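Local coordinates for polyhedrin (Orgyia pseudotsugata cypovirus 5, PDB 5A8U), which builds the crystalline occlusion bodies, or polyhedra, that shield the virus from the environment until insect larvae swallow them, at residues 117-123 with 193-197; 124-128 with 149-153; 26-32 with 51-55. All blocks are in the same frame, centred on the assembly; numbering follows the deposited sequence.

Interaction 1 of 3, residues 117-123 with 193-197; sequences SVDWNAT and EVYRY
In the crossover from strand 109-115 of one sheet of the β-sandwich to strand 124-128 of the other, residues 117-123 lie against the end of strand 189-195. Ser117 and Val118 are extended and run antiparallel to the partner, with a single bridge at the non-hydrogen-bonded pair Val118-Arg196 (CA-CA 4.6 Å). It is framed by Tyr197 N to Ser117 O (2.9 Å) and Asp119 N to Tyr195 O (2.8 Å). Asp119 then centres an inverse gamma turn, and Ala122 N bonds Asp119 O at 3.0 Å before Thr123 extends again.

Val118 and Val194, both t, meet inside the sandwich through their CG1 atoms at 3.9 Å. Tyr195 (m, chi2 88°) places CD1 4.0 Å from Ala122 CB and gives its hydroxyl OH to Glu193 OE1 (2.6 Å); Arg211 of the second subunit makes a cation-pi contact with this ring. Arg196 leaves the backbone as t and folds back through two p torsions, so that its guanidinium reaches Thr51 O, Arg23 O and Ser28 OG. Tyr197 CB lies 3.6 Å from Ser117 OG, and the t rotamer leads the ring away.

Two waters fill the seam. One joins Ser117 OG (t, 2.8 Å), Arg196 NH1 (3.0 Å) and Tyr197 O (2.6 Å); the other accepts from Tyr195 N at 2.9 Å and donates to Asp119 O at 2.8 Å, with Thr123 OG1 (m) also 2.8 Å away.

Interaction 2 of 3, residues 124-128 with 149-153; sequences RLRFF and LLNAA
Residues 149-153 loop irregularly past the side chains of strand 124-128 without backbone pairing; the closest CA atoms, Arg126 and Asn151, are 8.1 Å apart. After extended Leu149, Leu150 bends the chain (phi/psi -82/-21). Its m,t side chain brings CD2 to the edge of the Phe128 ring, 4.3 Å from CE2. Asn151 (m, chi2 -49°) returns to an extended backbone and supplies the main polar link: OD1 accepts from Arg126 NH2 at 2.8 Å and from Arg126 NE at 3.3 Å, near the plane of that guanidinium. The same OD1 sits over a face of the Arg124 guanidinium, 3.2 Å from CZ.

Strand 124-128 edges the three-stranded sheet of the β-sandwich. Leu125 and Phe127 turn inward to strand 169-178, whereas both arginines, m,t,t and nearly straight as far as NE, reach out to the loop; they differ at chi4 (163° in Arg124, 92° in Arg126), hence face against edge at OD1. Each also forms a salt bridge with Glu193, and Arg126 NH1 bonds Ser219 OG of the second subunit. Ala152 N bonds Asp155 OD2, and Ala152 O takes a hydrogen bond from a water (3.0 Å) that weakly accepts from Arg124 NE (3.1 Å).

Interaction 3 of 3, residues 26-32 with 51-55; sequences SNSGINV and TEVIA
No hydrogen bond links residues 26-32 to 51-55; the two meet by packing, from a polar turn at one end to aliphatic side chains at the other. Ser26 (phi/psi -63/-13) touches the corner at 51-52, with O 3.3 Å from Thr51 CB and CB 3.3 Å from Glu52 OE2; its OG is bonded to Glu204 OE1. Asn27 continues the turn and brings CA to 4.3 Å from Thr51 CG2. At Ser28 the backbone straightens, placing O 3.7 Å from Thr51 CG2 (chi1 p), while the side chain points away, its OG (chi1 p) engaging Ser25 O and Arg196 NH2. Leu150 of the third subunit packs on Thr51 from outside.

From Ile30 and from Val53 the segments run as strands of the two facing sheets of a β-sandwich. Thr51 (-107/-49) and Glu52 (-111/-33) are the corner by which the chain leaves strand 43-50, next to 30-37 in the six-stranded sheet, and enters strand 53-58 of the three-stranded one. The axes of 30-32 and 53-55 come within 8.0 Å and run nearly parallel, at 13°, an aligned face-to-face packing.

Ile30 (p,t) points into the gap, with CD1 3.8 Å from Ile54 CG2 and 4.2 Å from Val53 C. Asn31 points away, its OD1 bonded to Asn47 ND2, though Asn31 C lies 4.2 Å from Ile54 CD1. Val32 (t) faces inward opposite Ile54 (t,t), at a CA-CA distance of 7.3 Å, and both side chains touch Val194 of strand 189-195.

Overall arrangement
All three contacts are largely buried and reach the three-stranded sheet of the sandwich: interaction 3 at strand 53-58, interaction 1 at the central strand 189-195, interaction 2 at strand 124-128. Interaction 3 is chiefly aliphatic packing between sheets, whereas interaction 1 combines backbone pairing with bound water, and interaction 2 rests on arginine side chains facing a loop. Interactions 1 and 3, with centres about 9 Å apart, share the Val32-Ile54-Val194 cluster and the Arg196-Thr51 bond. Glu193 ties interaction 1 to interaction 2 by salt bridges to Arg124 and Arg126. Interactions 2 and 3 do not touch, yet each, like interaction 1, borders the second subunit.

Interaction 1 of 3, residues 117-123 with 193-197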
loop_
_atom_site.group_PDB
_atom_site.type_symbol
_atom_site.label_atom_id
_atom_site.label_comp_id
_atom_site.label_asym_id
_atom_site.label_seq_id
_atom_site.Cartn_x
_atom_site.Cartn_y
_atom_site.Cartn_z
ATOM N N SER A 117 18.185 12.736 8.946
ATOM C CA SER A 117 19.442 12.101 9.357
ATOM C C SER A 117 19.436 10.682 8.805
ATOM O O SER A 117 18.926 9.736 9.430
ATOM C CB SER A 117 19.586 12.104 10.880
ATOM O OG SER A 117 20.820 11.515 11.261
ATOM N N VAL A 118 19.998 10.552 7.608
ATOM C CA VAL A 118 19.838 9.365 6.775
ATOM C C VAL A 118 21.171 8.644 6.613
ATOM O O VAL A 118 22.217 9.275 6.548
ATOM C CB VAL A 118 19.274 9.782 5.393
ATOM C CG1 VAL A 118 19.392 8.639 4.332
ATOM C CG2 VAL A 118 17.835 10.304 5.554
ATOM N N ASP A 119 21.136 7.318 6.611
ATOM C CA ASP A 119 22.308 6.521 6.230
ATOM C C ASP A 119 22.470 6.661 4.718
ATOM O O ASP A 119 22.020 5.802 3.965
ATOM C CB ASP A 119 22.078 5.051 6.638
ATOM C CG ASP A 119 23.308 4.157 6.398
ATOM O OD1 ASP A 119 24.379 4.683 6.033
ATOM O OD2 ASP A 119 23.223 2.923 6.623
ATOM N N TRP A 120 23.081 7.760 4.272
ATOM C CA TRP A 120 23.115 8.080 2.843
ATOM C C TRP A 120 23.644 6.957 1.951
ATOM O O TRP A 120 23.082 6.698 0.893
ATOM C CB TRP A 120 23.903 9.361 2.564
ATOM C CG TRP A 120 23.506 10.483 3.466
ATOM C CD1 TRP A 120 24.185 10.938 4.562
ATOM C CD2 TRP A 120 22.314 11.280 3.377
ATOM N NE1 TRP A 120 23.494 11.981 5.153
ATOM C CE2 TRP A 120 22.342 12.199 4.448
ATOM C CE3 TRP A 120 21.223 11.303 2.496
ATOM C CZ2 TRP A 120 21.333 13.145 4.656
ATOM C CZ3 TRP A 120 20.220 12.250 2.711
ATOM C CH2 TRP A 120 20.287 13.147 3.780
ATOM N N ASN A 121 24.711 6.294 2.385
ATOM C CA ASN A 121 25.325 5.228 1.588
ATOM C C ASN A 121 24.365 4.095 1.278
ATOM O O ASN A 121 24.544 3.391 0.282
ATOM C CB ASN A 121 26.560 4.643 2.278
ATOM C CG ASN A 121 27.717 5.616 2.336
ATOM O OD1 ASN A 121 27.898 6.443 1.445
ATOM N ND2 ASN A 121 28.529 5.501 3.381
ATOM N N ALA A 122 23.362 3.913 2.138
ATOM C CA ALA A 122 22.457 2.764 2.048
ATOM C C ALA A 122 21.223 2.997 1.157
ATOM O O ALA A 122 20.433 2.083 0.939
ATOM C CB ALA A 122 22.022 2.310 3.450
ATOM N N THR A 123 21.062 4.206 0.644
ATOM C CA THR A 123 19.889 4.501 -0.173
ATOM C C THR A 123 19.865 3.659 -1.445
ATOM O O THR A 123 20.871 3.583 -2.159
ATOM C CB THR A 123 19.870 5.999 -0.538
ATOM O OG1 THR A 123 19.753 6.767 0.670
ATOM C CG2 THR A 123 18.716 6.315 -1.471
ATOM N N GLU A 193 14.393 2.480 -1.286
ATOM C CA GLU A 193 14.528 2.222 0.159
ATOM C C GLU A 193 15.470 3.250 0.744
ATOM O O GLU A 193 16.540 3.488 0.198
ATOM C CB GLU A 193 15.095 0.822 0.428
ATOM C CG GLU A 193 14.327 -0.293 -0.269
ATOM C CD GLU A 193 14.992 -1.657 -0.141
ATOM O OE1 GLU A 193 16.176 -1.717 0.281
ATOM O OE2 GLU A 193 14.329 -2.669 -0.450
ATOM N N VAL A 194 15.066 3.861 1.843
ATOM C CA VAL A 194 15.889 4.863 2.521
ATOM C C VAL A 194 15.894 4.519 4.010
ATOM O O VAL A 194 14.878 4.112 4.569
ATOM C CB VAL A 194 15.310 6.264 2.296
ATOM C CG1 VAL A 194 15.879 7.314 3.283
ATOM C CG2 VAL A 194 15.489 6.690 0.839
ATOM N N TYR A 195 17.052 4.678 4.629
ATOM C CA TYR A 195 17.285 4.195 5.974
ATOM C C TYR A 195 17.828 5.259 6.925
ATOM O O TYR A 195 18.668 6.069 6.559
ATOM C CB TYR A 195 18.291 3.028 5.923
ATOM C CG TYR A 195 17.817 1.845 5.108
ATOM C CD1 TYR A 195 18.057 1.781 3.742
ATOM C CD2 TYR A 195 17.138 0.788 5.710
ATOM C CE1 TYR A 195 17.630 0.702 2.989
ATOM C CE2 TYR A 195 16.718 -0.298 4.979
ATOM C CZ TYR A 195 16.967 -0.343 3.621
ATOM O OH TYR A 195 16.557 -1.409 2.874
ATOM N N ARG A 196 17.348 5.205 8.164
ATOM C CA ARG A 196 17.810 6.046 9.257
ATOM C C ARG A 196 19.305 5.901 9.511
ATOM O O ARG A 196 19.829 4.780 9.601
ATOM C CB ARG A 196 17.023 5.639 10.514
ATOM C CG ARG A 196 17.610 6.035 11.859
ATOM C CD ARG A 196 17.458 7.503 12.140
ATOM N NE ARG A 196 16.079 7.987 12.021
ATOM C CZ ARG A 196 15.761 9.272 12.108
ATOM N NH1 ARG A 196 16.730 10.159 12.317
ATOM N NH2 ARG A 196 14.504 9.677 11.984
ATOM N N TYR A 197 19.997 7.035 9.656
ATOM C CA TYR A 197 21.340 7.014 10.205
ATOM C C TYR A 197 21.242 6.784 11.709
ATOM O O TYR A 197 20.526 7.491 12.434
ATOM C CB TYR A 197 22.055 8.343 9.954
ATOM C CG TYR A 197 23.430 8.403 10.569
ATOM C CD1 TYR A 197 24.448 7.599 10.097
ATOM C CD2 TYR A 197 23.700 9.259 11.637
ATOM C CE1 TYR A 197 25.723 7.645 10.663
ATOM C CE2 TYR A 197 24.968 9.323 12.211
ATOM C CZ TYR A 197 25.971 8.509 11.715
ATOM O OH TYR A 197 27.236 8.569 12.258
HETATM O O HOH W 1 19.623 9.823 13.084
HETATM O O HOH W 2 19.354 5.358 3.076
#

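Interaction 2 of 3, residues 124-128 with 149-153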
loop_
_atom_site.group_PDB
_atom_site.type_symbol
_atom_site.label_atom_id
_atom_site.label_comp_id
_atom_site.label_asym_id
_atom_site.label_seq_id
_atom_site.Cartn_x
_atom_site.Cartn_y
_atom_site.Cartn_z
ATOM N N ARG A 124 18.715 3.045 -1.724
ATOM C CA ARG A 124 18.485 2.364 -3.007
ATOM C C ARG A 124 17.412 3.058 -3.820
ATOM O O ARG A 124 16.340 3.364 -3.301
ATOM C CB ARG A 124 18.034 0.920 -2.777
ATOM C CG ARG A 124 19.142 0.016 -2.292
ATOM C CD ARG A 124 18.561 -1.306 -1.811
ATOM N NE ARG A 124 19.571 -2.351 -1.683
ATOM C CZ ARG A 124 19.390 -3.474 -0.995
ATOM N NH1 ARG A 124 18.251 -3.671 -0.336
ATOM N NH2 ARG A 124 20.351 -4.385 -0.947
ATOM N N LEU A 125 17.677 3.253 -5.112
ATOM C CA LEU A 125 16.651 3.716 -6.034
ATOM C C LEU A 125 16.688 2.720 -7.176
ATOM O O LEU A 125 17.720 2.576 -7.839
ATOM C CB LEU A 125 16.945 5.133 -6.542
ATOM C CG LEU A 125 16.000 5.682 -7.627
ATOM C CD1 LEU A 125 14.516 5.687 -7.215
ATOM C CD2 LEU A 125 16.463 7.075 -8.094
ATOM N N ARG A 126 15.591 2.002 -7.393
ATOM C CA ARG A 126 15.580 1.002 -8.458
ATOM C C ARG A 126 14.712 1.419 -9.625
ATOM O O ARG A 126 13.567 1.844 -9.432
ATOM C CB ARG A 126 15.035 -0.341 -7.946
ATOM C CG ARG A 126 15.740 -0.920 -6.710
ATOM C CD ARG A 126 15.246 -2.346 -6.438
ATOM N NE ARG A 126 15.698 -2.891 -5.153
ATOM C CZ ARG A 126 15.018 -2.793 -4.016
ATOM N NH1 ARG A 126 13.842 -2.153 -3.985
ATOM N NH2 ARG A 126 15.510 -3.326 -2.898
ATOM N N PHE A 127 15.232 1.262 -10.840
ATOM C CA PHE A 127 14.440 1.537 -12.043
ATOM C C PHE A 127 13.967 0.262 -12.725
ATOM O O PHE A 127 14.706 -0.724 -12.796
ATOM C CB PHE A 127 15.249 2.378 -13.029
ATOM C CG PHE A 127 15.335 3.821 -12.640
ATOM C CD1 PHE A 127 14.209 4.624 -12.714
ATOM C CD2 PHE A 127 16.529 4.375 -12.205
ATOM C CE1 PHE A 127 14.254 5.956 -12.354
ATOM C CE2 PHE A 127 16.591 5.727 -11.841
ATOM C CZ PHE A 127 15.447 6.517 -11.915
ATOM N N PHE A 128 12.730 0.301 -13.211
ATOM C CA PHE A 128 12.117 -0.804 -13.938
ATOM C C PHE A 128 11.485 -0.205 -15.180
ATOM O O PHE A 128 11.214 0.993 -15.242
ATOM C CB PHE A 128 11.015 -1.476 -13.093
ATOM C CG PHE A 128 11.496 -1.964 -11.746
ATOM C CD1 PHE A 128 11.616 -1.082 -10.676
ATOM C CD2 PHE A 128 11.828 -3.295 -11.561
ATOM C CE1 PHE A 128 12.068 -1.523 -9.445
ATOM C CE2 PHE A 128 12.268 -3.746 -10.328
ATOM C CZ PHE A 128 12.395 -2.859 -9.274
ATOM N N LEU A 149 18.465 -9.178 -11.567
ATOM C CA LEU A 149 19.059 -8.884 -10.274
ATOM C C LEU A 149 18.263 -7.744 -9.655
ATOM O O LEU A 149 18.270 -6.627 -10.174
ATOM C CB LEU A 149 20.518 -8.455 -10.481
ATOM C CG LEU A 149 21.336 -7.945 -9.298
ATOM C CD1 LEU A 149 21.473 -9.014 -8.230
ATOM C CD2 LEU A 149 22.713 -7.473 -9.783
ATOM N N LEU A 150 17.573 -8.014 -8.546
ATOM C CA LEU A 150 16.745 -6.979 -7.932
ATOM C C LEU A 150 17.521 -6.001 -7.051
ATOM O O LEU A 150 17.056 -4.895 -6.801
ATOM C CB LEU A 150 15.540 -7.566 -7.176
ATOM C CG LEU A 150 14.530 -8.290 -8.066
ATOM C CD1 LEU A 150 13.252 -8.637 -7.299
ATOM C CD2 LEU A 150 14.203 -7.423 -9.271
ATOM N N ASN A 151 18.700 -6.402 -6.586
ATOM C CA ASN A 151 19.563 -5.498 -5.832
ATOM C C ASN A 151 20.909 -5.377 -6.533
ATOM O O ASN A 151 21.806 -6.181 -6.307
ATOM C CB ASN A 151 19.738 -5.990 -4.401
ATOM C CG ASN A 151 18.484 -5.808 -3.575
ATOM O OD1 ASN A 151 17.881 -4.729 -3.567
ATOM N ND2 ASN A 151 18.068 -6.862 -2.895
ATOM N N ALA A 152 21.024 -4.378 -7.402
ATOM C CA ALA A 152 22.222 -4.172 -8.206
ATOM C C ALA A 152 23.121 -3.108 -7.594
ATOM O O ALA A 152 22.669 -2.281 -6.790
ATOM C CB ALA A 152 21.835 -3.777 -9.630
ATOM N N ALA A 153 24.400 -3.116 -7.960
ATOM C CA ALA A 153 25.323 -2.100 -7.464
ATOM C C ALA A 153 24.821 -0.680 -7.729
ATOM O O ALA A 153 24.985 0.224 -6.892
ATOM C CB ALA A 153 26.711 -2.289 -8.087
HETATM O O HOH W 3 20.954 -2.761 -4.394
#

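Interaction 3 of 3, residues 26-32 with 51-55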
loop_
_atom_site.group_PDB
_atom_site.type_symbol
_atom_site.label_atom_id
_atom_site.label_comp_id
_atom_site.label_asym_id
_atom_site.label_seq_id
_atom_site.Cartn_x
_atom_site.Cartn_y
_atom_site.Cartn_z
ATOM N N SER A 26 15.752 8.918 16.469
ATOM C CA SER A 26 15.027 7.895 15.740
ATOM C C SER A 26 13.541 8.211 15.681
ATOM O O SER A 26 12.822 7.591 14.924
ATOM C CB SER A 26 15.224 6.508 16.369
ATOM O OG SER A 26 16.576 6.096 16.284
ATOM N N ASN A 27 13.080 9.166 16.485
ATOM C CA ASN A 27 11.666 9.530 16.470
ATOM C C ASN A 27 11.342 10.833 15.729
ATOM O O ASN A 27 10.193 11.277 15.715
ATOM C CB ASN A 27 11.108 9.525 17.890
ATOM C CG ASN A 27 11.061 8.129 18.463
ATOM O OD1 ASN A 27 11.696 7.834 19.483
ATOM N ND2 ASN A 27 10.335 7.247 17.788
ATOM N N SER A 28 12.360 11.419 15.098
ATOM C CA SER A 28 12.135 12.499 14.137
ATOM C C SER A 28 11.759 11.888 12.797
ATOM O O SER A 28 11.766 10.665 12.632
ATOM C CB SER A 28 13.401 13.338 13.965
ATOM O OG SER A 28 14.441 12.568 13.381
ATOM N N GLY A 29 11.434 12.737 11.834
ATOM C CA GLY A 29 11.054 12.255 10.524
ATOM C C GLY A 29 12.167 12.271 9.497
ATOM O O GLY A 29 13.016 13.159 9.494
ATOM N N ILE A 30 12.163 11.264 8.628
ATOM C CA ILE A 30 12.958 11.280 7.409
ATOM C C ILE A 30 11.945 11.395 6.276
ATOM O O ILE A 30 10.845 10.845 6.372
ATOM C CB ILE A 30 13.839 9.993 7.248
ATOM C CG1 ILE A 30 13.015 8.714 7.408
ATOM C CG2 ILE A 30 15.012 9.996 8.251
ATOM C CD1 ILE A 30 13.775 7.432 6.964
ATOM N N ASN A 31 12.295 12.149 5.237
ATOM C CA ASN A 31 11.381 12.407 4.126
ATOM C C ASN A 31 11.996 11.948 2.825
ATOM O O ASN A 31 13.179 12.150 2.578
ATOM C CB ASN A 31 11.049 13.893 4.017
ATOM C CG ASN A 31 9.992 14.329 5.000
ATOM O OD1 ASN A 31 8.814 14.406 4.670
ATOM N ND2 ASN A 31 10.413 14.615 6.229
ATOM N N VAL A 32 11.179 11.328 1.994
ATOM C CA VAL A 32 11.572 10.987 0.641
ATOM C C VAL A 32 10.514 11.595 -0.256
ATOM O O VAL A 32 9.321 11.389 -0.041
ATOM C CB VAL A 32 11.639 9.467 0.446
ATOM C CG1 VAL A 32 12.001 9.138 -0.992
ATOM C CG2 VAL A 32 12.687 8.886 1.410
ATOM N N THR A 51 10.286 6.888 10.254
ATOM C CA THR A 51 11.223 7.108 11.340
ATOM C C THR A 51 12.514 6.321 11.127
ATOM O O THR A 51 13.590 6.886 11.216
ATOM C CB THR A 51 10.592 6.710 12.668
ATOM O OG1 THR A 51 9.921 5.448 12.505
ATOM C CG2 THR A 51 9.593 7.769 13.100
ATOM N N GLU A 52 12.403 5.029 10.822
ATOM C CA GLU A 52 13.575 4.154 10.727
ATOM C C GLU A 52 13.837 3.726 9.296
ATOM O O GLU A 52 14.978 3.495 8.890
ATOM C CB GLU A 52 13.334 2.877 11.553
ATOM C CG GLU A 52 13.247 3.096 13.060
ATOM C CD GLU A 52 14.586 3.268 13.749
ATOM O OE1 GLU A 52 15.663 3.112 13.120
ATOM O OE2 GLU A 52 14.555 3.547 14.966
ATOM N N VAL A 53 12.758 3.570 8.544
ATOM C CA VAL A 53 12.863 3.079 7.190
ATOM C C VAL A 53 11.773 3.739 6.363
ATOM O O VAL A 53 10.647 3.980 6.823
ATOM C CB VAL A 53 12.721 1.554 7.154
ATOM C CG1 VAL A 53 11.343 1.139 7.637
ATOM C CG2 VAL A 53 12.985 1.011 5.752
ATOM N N ILE A 54 12.128 4.083 5.143
ATOM C CA ILE A 54 11.138 4.610 4.238
ATOM C C ILE A 54 11.312 3.893 2.904
ATOM O O ILE A 54 12.384 3.915 2.315
ATOM C CB ILE A 54 11.283 6.125 4.137
ATOM C CG1 ILE A 54 10.115 6.731 3.380
ATOM C CG2 ILE A 54 12.555 6.485 3.468
ATOM C CD1 ILE A 54 10.079 8.228 3.547
ATOM N N ALA A 55 10.243 3.244 2.454
ATOM C CA ALA A 55 10.294 2.361 1.305
ATOM C C ALA A 55 9.011 2.581 0.530
ATOM O O ALA A 55 7.976 2.904 1.109
ATOM C CB ALA A 55 10.377 0.907 1.762
#